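Local structure of bacterial Pleckstrin homology domain-containing protein (Shewanella loihica PV-4, 3DCX) at residues A29-I33 against R34-V38; V62-K65 against A66-H69; I108-T111 against I112-S116. The protein is of unknown function but has the fold of a bacterial pleckstrin-homology domain, a scaffold used elsewhere for binding lipids or proteins, and assembles here as five chains. One frame throughout, in Å; residues are numbered along the deposited sequence.

Contact 1. Residues A29-I33 against R34-V38; sequences AYRVI and RDMFV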
loop_
_atom_site.group_PDB
_atom_site.type_symbol
_atom_site.label_atom_id
_atom_site.label_comp_id
_atom_site.label_asym_id
_atom_site.label_seq_id
_atom_site.Cartn_x
_atom_site.Cartn_y
_atom_site.Cartn_z
ATOM N N ALA A 29 12.659 -3.180 -25.217
ATOM C CA ALA A 29 12.124 -1.883 -25.494
ATOM C C ALA A 29 11.498 -1.751 -26.864
ATOM O O ALA A 29 12.035 -2.226 -27.852
ATOM C CB ALA A 29 13.192 -0.803 -25.290
ATOM N N TYR A 30 10.360 -1.054 -26.895
ATOM C CA TYR A 30 9.638 -0.824 -28.134
ATOM C C TYR A 30 9.413 0.674 -28.359
ATOM O O TYR A 30 9.156 1.439 -27.432
ATOM C CB TYR A 30 8.299 -1.562 -28.125
ATOM C CG TYR A 30 8.432 -3.062 -28.069
ATOM C CD1 TYR A 30 8.787 -3.788 -29.206
ATOM C CD2 TYR A 30 8.225 -3.763 -26.883
ATOM C CE1 TYR A 30 8.931 -5.184 -29.163
ATOM C CE2 TYR A 30 8.353 -5.176 -26.840
ATOM C CZ TYR A 30 8.712 -5.863 -27.975
ATOM O OH TYR A 30 8.859 -7.241 -27.953
ATOM N N ARG A 31 9.495 1.077 -29.617
ATOM C CA ARG A 31 9.089 2.406 -30.019
ATOM C C ARG A 31 7.776 2.394 -30.819
ATOM O O ARG A 31 7.521 1.533 -31.662
ATOM C CB ARG A 31 10.196 3.060 -30.833
ATOM C CG ARG A 31 10.027 4.570 -30.972
ATOM C CD ARG A 31 10.741 5.098 -32.191
ATOM N NE ARG A 31 12.133 5.432 -31.942
ATOM C CZ ARG A 31 13.158 4.612 -32.135
ATOM N NH1 ARG A 31 12.969 3.367 -32.572
ATOM N NH2 ARG A 31 14.383 5.047 -31.878
ATOM N N VAL A 32 6.925 3.357 -30.536
ATOM C CA VAL A 32 5.759 3.598 -31.375
ATOM C C VAL A 32 5.850 5.069 -31.774
ATOM O O VAL A 32 5.602 5.956 -30.957
ATOM C CB VAL A 32 4.414 3.242 -30.670
ATOM C CG1 VAL A 32 3.223 3.616 -31.568
ATOM C CG2 VAL A 32 4.369 1.762 -30.354
ATOM N N ILE A 33 6.267 5.304 -33.018
ATOM C CA ILE A 33 6.520 6.653 -33.550
ATOM C C ILE A 33 7.609 7.356 -32.713
ATOM O O ILE A 33 8.779 7.016 -32.831
ATOM C CB ILE A 33 5.218 7.501 -33.718
ATOM C CG1 ILE A 33 4.166 6.738 -34.543
ATOM C CG2 ILE A 33 5.533 8.802 -34.451
ATOM C CD1 ILE A 33 2.719 7.208 -34.313
ATOM N N ARG A 34 7.251 8.312 -31.861
ATOM C CA ARG A 34 8.246 8.985 -31.009
ATOM C C ARG A 34 8.290 8.458 -29.563
ATOM O O ARG A 34 9.223 8.752 -28.820
ATOM C CB ARG A 34 7.952 10.474 -30.914
ATOM C CG ARG A 34 7.820 11.188 -32.206
ATOM C CD ARG A 34 7.697 12.692 -31.956
ATOM N NE ARG A 34 6.540 13.064 -31.122
ATOM C CZ ARG A 34 5.907 14.238 -31.215
ATOM N NH1 ARG A 34 6.326 15.160 -32.076
ATOM N NH2 ARG A 34 4.863 14.502 -30.445
ATOM N N ASP A 35 7.265 7.724 -29.166
ATOM C CA ASP A 35 7.108 7.262 -27.799
ATOM C C ASP A 35 7.790 5.906 -27.630
ATOM O O ASP A 35 7.975 5.170 -28.594
ATOM C CB ASP A 35 5.619 7.162 -27.454
ATOM C CG ASP A 35 4.902 8.505 -27.523
ATOM O OD1 ASP A 35 5.582 9.559 -27.479
ATOM O OD2 ASP A 35 3.650 8.514 -27.625
HETATM N N MSE A 36 8.180 5.602 -26.399
HETATM C CA MSE A 36 8.853 4.367 -26.070
HETATM C C MSE A 36 8.296 3.728 -24.823
HETATM O O MSE A 36 7.872 4.403 -23.880
HETATM C CB MSE A 36 10.333 4.612 -25.862
HETATM C CG MSE A 36 11.177 4.206 -26.996
HETATM SE SE MSE A 36 13.023 4.329 -26.469
HETATM C CE MSE A 36 13.549 5.263 -27.969
ATOM N N PHE A 37 8.285 2.403 -24.852
ATOM C CA PHE A 37 7.880 1.579 -23.740
ATOM C C PHE A 37 9.082 0.689 -23.391
ATOM O O PHE A 37 9.481 -0.177 -24.182
ATOM C CB PHE A 37 6.689 0.756 -24.193
ATOM C CG PHE A 37 5.854 0.237 -23.085
ATOM C CD1 PHE A 37 6.232 -0.868 -22.378
ATOM C CD2 PHE A 37 4.677 0.867 -22.741
ATOM C CE1 PHE A 37 5.439 -1.362 -21.343
ATOM C CE2 PHE A 37 3.885 0.376 -21.704
ATOM C CZ PHE A 37 4.273 -0.755 -21.022
ATOM N N VAL A 38 9.692 0.935 -22.231
ATOM C CA VAL A 38 10.950 0.277 -21.893
ATOM C C VAL A 38 10.732 -0.646 -20.704
ATOM O O VAL A 38 10.134 -0.239 -19.710
ATOM C CB VAL A 38 12.035 1.315 -21.615
ATOM C CG1 VAL A 38 13.382 0.639 -21.245
ATOM C CG2 VAL A 38 12.180 2.210 -22.834
#
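A tight beta hairpin pairs Tyr30 with Phe37 and Val32 with Asp35, where strand 26-32 turns back into strand 35-40. Two reciprocal pairs of backbone bonds hold it. Around Tyr30 and Phe37 they are nearly straight, Tyr30 N to Phe37 O at 3.0 Å and Phe37 N to Tyr30 O at 2.9 Å. Nearer the bend, Val32 N reaches Asp35 O at 2.9 Å, while Asp35 N meets Val32 O from above the carbonyl plane. This last bond closes a type II' turn with Ile33 and Arg34 at its corners; Ile33 carries the positive phi (60°) that such a turn demands and that a branched residue seldom adopts.

Between the hydrogen-bonded pairs, Arg31 faces Met36, present as selenomethionine. With chi1 at -164°, Arg31 swings CG opposite its own backbone nitrogen and alongside its carbonyl carbon, which lays CG against Asp35 O at 3.2 Å. The chain then bends at chi3, and the Met36 methyl CE lies over one face of the guanidinium, 4.0 Å from NH2. Ala29 and Val38 occupy the same face of the sheet, CB to CG2 at 4.0 Å, and helix 9-16 covers them through Leu12.

The rings of Tyr30 and Phe37 leave from the other face and diverge from the partner strand. Tyr30 OH is bound by the backbone N of Asp104, and Phe37 packs on Phe39. Asp35 OD1 accepts from Lys49 N, and Arg34 NH1 donates to Gly51 O, so the polar groups at the bend are tied to strand 43-50 and to the residue just beyond its end. Segments 29-32 and 35-38, whose N-to-C directions lie 162° apart, are joined by two corner residues and make the classic two-residue hairpin of an antiparallel sheet, here within the first sheet of a pleckstrin-homology fold.

Contact 2. Residues V62-K65 against A66-H69; sequences VPYK and AITH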
loop_
_atom_site.group_PDB
_atom_site.type_symbol
_atom_site.label_atom_id
_atom_site.label_comp_id
_atom_site.label_asym_id
_atom_site.label_seq_id
_atom_site.Cartn_x
_atom_site.Cartn_y
_atom_site.Cartn_z
ATOM N N VAL A 62 7.283 3.033 -13.773
ATOM C CA VAL A 62 6.369 2.146 -13.081
ATOM C C VAL A 62 7.134 0.932 -12.577
ATOM O O VAL A 62 7.377 0.002 -13.359
ATOM C CB VAL A 62 5.195 1.709 -13.947
ATOM C CG1 VAL A 62 4.148 1.015 -13.039
ATOM C CG2 VAL A 62 4.601 2.911 -14.651
ATOM N N PRO A 63 7.542 0.949 -11.295
ATOM C CA PRO A 63 8.182 -0.239 -10.749
ATOM C C PRO A 63 7.212 -1.400 -10.827
ATOM O O PRO A 63 5.994 -1.212 -10.714
ATOM C CB PRO A 63 8.499 0.147 -9.296
ATOM C CG PRO A 63 8.470 1.648 -9.283
ATOM C CD PRO A 63 7.446 2.025 -10.295
ATOM N N TYR A 64 7.736 -2.593 -11.033
ATOM C CA TYR A 64 6.881 -3.753 -11.189
ATOM C C TYR A 64 6.067 -3.982 -9.935
ATOM O O TYR A 64 4.934 -4.425 -10.008
ATOM C CB TYR A 64 7.703 -4.981 -11.543
ATOM C CG TYR A 64 8.288 -4.912 -12.925
ATOM C CD1 TYR A 64 7.501 -5.087 -14.059
ATOM C CD2 TYR A 64 9.637 -4.684 -13.101
ATOM C CE1 TYR A 64 8.061 -5.040 -15.348
ATOM C CE2 TYR A 64 10.202 -4.614 -14.382
ATOM C CZ TYR A 64 9.418 -4.792 -15.499
ATOM O OH TYR A 64 10.015 -4.733 -16.754
ATOM N N LYS A 65 6.624 -3.623 -8.782
ATOM C CA LYS A 65 5.926 -3.830 -7.498
ATOM C C LYS A 65 4.673 -2.955 -7.344
ATOM O O LYS A 65 3.837 -3.223 -6.493
ATOM C CB LYS A 65 6.892 -3.676 -6.319
ATOM C CG LYS A 65 7.607 -2.346 -6.255
ATOM C CD LYS A 65 9.039 -2.443 -5.698
ATOM C CE LYS A 65 9.773 -1.074 -5.784
ATOM N NZ LYS A 65 8.999 0.050 -5.177
ATOM N N ALA A 66 4.524 -1.949 -8.205
ATOM C CA ALA A 66 3.327 -1.079 -8.220
ATOM C C ALA A 66 2.205 -1.652 -9.083
ATOM O O ALA A 66 1.073 -1.149 -9.069
ATOM C CB ALA A 66 3.702 0.298 -8.744
ATOM N N ILE A 67 2.522 -2.660 -9.889
ATOM C CA ILE A 67 1.539 -3.289 -10.767
ATOM C C ILE A 67 0.815 -4.320 -9.919
ATOM O O ILE A 67 1.344 -5.400 -9.635
ATOM C CB ILE A 67 2.178 -3.961 -12.005
ATOM C CG1 ILE A 67 3.003 -2.974 -12.821
ATOM C CG2 ILE A 67 1.122 -4.527 -12.882
ATOM C CD1 ILE A 67 3.847 -3.630 -13.891
ATOM N N THR A 68 -0.389 -3.990 -9.499
ATOM C CA THR A 68 -1.114 -4.805 -8.523
ATOM C C THR A 68 -1.840 -5.982 -9.182
ATOM O O THR A 68 -2.109 -7.018 -8.557
ATOM C CB THR A 68 -2.117 -3.934 -7.774
ATOM O OG1 THR A 68 -2.999 -3.334 -8.724
ATOM C CG2 THR A 68 -1.378 -2.820 -6.997
ATOM N N HIS A 69 -2.183 -5.804 -10.446
ATOM C CA HIS A 69 -2.750 -6.860 -11.268
ATOM C C HIS A 69 -2.719 -6.408 -12.723
ATOM O O HIS A 69 -2.438 -5.237 -13.032
ATOM C CB HIS A 69 -4.144 -7.328 -10.779
ATOM C CG HIS A 69 -5.216 -6.277 -10.710
ATOM N ND1 HIS A 69 -6.429 -6.418 -11.353
ATOM C CD2 HIS A 69 -5.301 -5.119 -10.013
ATOM C CE1 HIS A 69 -7.185 -5.371 -11.094
ATOM N NE2 HIS A 69 -6.521 -4.567 -10.286
#
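Pro63 and Ala66, then Tyr64 and Ile67, are joined by two successive backbone bonds, each spanning three residues. Ala66 N donates to Pro63 O at 3.0 Å, and Ile67 N donates to Tyr64 O at the same length. Both donors approach from above the carbonyl plane, more than 50° out of it, so neither carbonyl is met on a lone pair, as expected where an N-H reaches back only three residues in a tight 3-10 turn. The methyl of Ala66 is carried along with its N-H and comes within 3.4 Å of Pro63 O.

Apolar packing runs beside these bonds. Ile67 has CG1 turned back beside its own backbone nitrogen (chi1 -57°), and the branch therefore runs alongside the Tyr64 side chain, both pointing the same way, with CD1 3.9 Å from Tyr64 CD1. The side chains of Val62 and Ile67 cross at about a right angle, with Val62 CG1 4.2 Å from Ile67 CG1. An alanine in place of Ile67 would probably leave a gap beside the Tyr64 ring and strip Val62 CG1 of this neighbour.

In the fold, this single turn carries the chain from strand 56-63, at the border of the five-stranded sheet, to strand 67-73 in the three-stranded one: the step between the two sheets of the pleckstrin-homology domain.

Polar ends are satisfied further afield. Tyr64 OH binds Thr40 O, and the ring also packs on Phe115 of the C-terminal helix. Lys65, exposed on the outside of the turn, sends NZ to Ser116 O of a neighbouring subunit, while Pro63 and Ala66 pack on Thr68 of that same neighbour.

Contact 3. Residues I108-T111 against I112-S116; sequences IQKT and IANFS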
loop_
_atom_site.group_PDB
_atom_site.type_symbol
_atom_site.label_atom_id
_atom_site.label_comp_id
_atom_site.label_asym_id
_atom_site.label_seq_id
_atom_site.Cartn_x
_atom_site.Cartn_y
_atom_site.Cartn_z
ATOM N N ILE A 108 6.592 -10.106 -23.766
ATOM C CA ILE A 108 6.076 -9.041 -22.930
ATOM C C ILE A 108 5.420 -9.630 -21.679
ATOM O O ILE A 108 5.721 -9.251 -20.570
ATOM C CB ILE A 108 5.079 -8.137 -23.739
ATOM C CG1 ILE A 108 5.888 -7.152 -24.601
ATOM C CG2 ILE A 108 4.098 -7.417 -22.799
ATOM C CD1 ILE A 108 5.031 -6.365 -25.594
ATOM N N GLN A 109 4.521 -10.576 -21.865
ATOM C CA GLN A 109 3.790 -11.125 -20.729
ATOM C C GLN A 109 4.727 -11.888 -19.791
ATOM O O GLN A 109 4.542 -11.872 -18.558
ATOM C CB GLN A 109 2.696 -12.054 -21.230
ATOM C CG GLN A 109 1.601 -11.355 -22.015
ATOM C CD GLN A 109 0.626 -12.337 -22.565
ATOM O OE1 GLN A 109 -0.218 -12.851 -21.838
ATOM N NE2 GLN A 109 0.755 -12.645 -23.854
ATOM N N LYS A 110 5.705 -12.583 -20.378
ATOM C CA LYS A 110 6.665 -13.383 -19.614
ATOM C C LYS A 110 7.554 -12.467 -18.782
ATOM O O LYS A 110 7.826 -12.753 -17.626
ATOM C CB LYS A 110 7.520 -14.235 -20.560
ATOM C CG LYS A 110 8.379 -15.295 -19.873
ATOM C CD LYS A 110 9.030 -16.221 -20.900
ATOM C CE LYS A 110 9.498 -17.560 -20.302
ATOM N NZ LYS A 110 10.376 -17.398 -19.107
ATOM N N THR A 111 7.983 -11.355 -19.378
ATOM C CA THR A 111 8.775 -10.340 -18.675
ATOM C C THR A 111 8.036 -9.740 -17.494
ATOM O O THR A 111 8.599 -9.591 -16.399
ATOM C CB THR A 111 9.185 -9.197 -19.621
ATOM O OG1 THR A 111 9.815 -9.755 -20.768
ATOM C CG2 THR A 111 10.149 -8.232 -18.922
ATOM N N ILE A 112 6.762 -9.413 -17.691
ATOM C CA ILE A 112 5.974 -8.874 -16.582
ATOM C C ILE A 112 5.848 -9.901 -15.478
ATOM O O ILE A 112 5.956 -9.590 -14.286
ATOM C CB ILE A 112 4.563 -8.369 -17.057
ATOM C CG1 ILE A 112 4.724 -7.116 -17.910
ATOM C CG2 ILE A 112 3.676 -8.055 -15.866
ATOM C CD1 ILE A 112 3.624 -6.885 -18.955
ATOM N N ALA A 113 5.633 -11.152 -15.857
ATOM C CA ALA A 113 5.545 -12.201 -14.885
ATOM C C ALA A 113 6.892 -12.405 -14.180
ATOM O O ALA A 113 6.929 -12.568 -12.961
ATOM C CB ALA A 113 5.094 -13.514 -15.560
ATOM N N ASN A 114 7.994 -12.435 -14.948
ATOM C CA ASN A 114 9.342 -12.581 -14.356
ATOM C C ASN A 114 9.680 -11.514 -13.335
ATOM O O ASN A 114 10.301 -11.792 -12.301
ATOM C CB ASN A 114 10.450 -12.619 -15.446
ATOM C CG ASN A 114 10.592 -13.980 -16.076
ATOM O OD1 ASN A 114 10.313 -14.994 -15.435
ATOM N ND2 ASN A 114 11.007 -14.018 -17.345
ATOM N N PHE A 115 9.296 -10.279 -13.612
ATOM C CA PHE A 115 9.716 -9.165 -12.747
ATOM C C PHE A 115 8.638 -8.713 -11.786
ATOM O O PHE A 115 8.954 -8.075 -10.792
ATOM C CB PHE A 115 10.227 -7.999 -13.584
ATOM C CG PHE A 115 11.452 -8.336 -14.435
ATOM C CD1 PHE A 115 12.580 -8.914 -13.864
ATOM C CD2 PHE A 115 11.463 -8.070 -15.796
ATOM C CE1 PHE A 115 13.686 -9.219 -14.634
ATOM C CE2 PHE A 115 12.573 -8.373 -16.572
ATOM C CZ PHE A 115 13.690 -8.947 -15.986
ATOM N N SER A 116 7.371 -9.041 -12.015
ATOM C CA SER A 116 6.330 -8.490 -11.151
ATOM C C SER A 116 5.667 -9.469 -10.165
ATOM O O SER A 116 4.889 -9.032 -9.301
ATOM C CB SER A 116 5.279 -7.720 -11.978
ATOM O OG SER A 116 4.276 -8.563 -12.526
#
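Thr111 with chi1 at -53° and Phe115 with chi1 at -61° bring a methyl and a ring together one turn apart on helix 105-116. The threonine torsion sets OG1 back toward Gly107 O, to which it is hydrogen-bonded, and leaves CG2 to meet Phe115 CE2 at 3.4 Å. The ring also stands obliquely to the backbone, its CD2 3.3 Å from Thr111 O, the carbonyl that accepts Phe115 N. On the buried side, Ile108 and Ile112 lie side by side, CG2 to CD1 at 3.9 Å, and pack on Phe39.

Helical bonds from Ile112, Ala113 and Asn114 back to the carbonyls of Ile108, Gln109 and Lys110 complete the ladder. At its end Ile112 O is gripped twice, by Ser116 N at 2.7 Å and by Ser116 OG at 2.6 Å, from opposite faces of its plane. Lys110 and Asn114 cross on the outer side, and both bind Asp22 of a neighbouring subunit, Lys110 NZ by a salt bridge to its carboxylate and Asn114 OD1 by accepting from its backbone N. Ile108 and Ile112 thus put hydrocarbon toward the sheets, while the Lys110 charge and the Asn114 amide probably help to hold the neighbouring chain.

From the N terminus, contact 1 comes first, closing a hairpin within the five-stranded sheet. Contact 2 follows at the far end of that sheet, turning the chain into the three-stranded one, and contact 3 lies within the final helix. They stand in series along the chain, none nested in or crossing another. In space the helix reaches the other two: Tyr30 CE2 of contact 1 packs on Ile108 CD1 of contact 3, while Tyr64 CB of contact 2 packs on Ser116 CB at the helix's last turn. Contacts 1 and 2, with centres about 19 Å apart, do not touch, and helix 105-116 bridges them, packing against strands of both sheets.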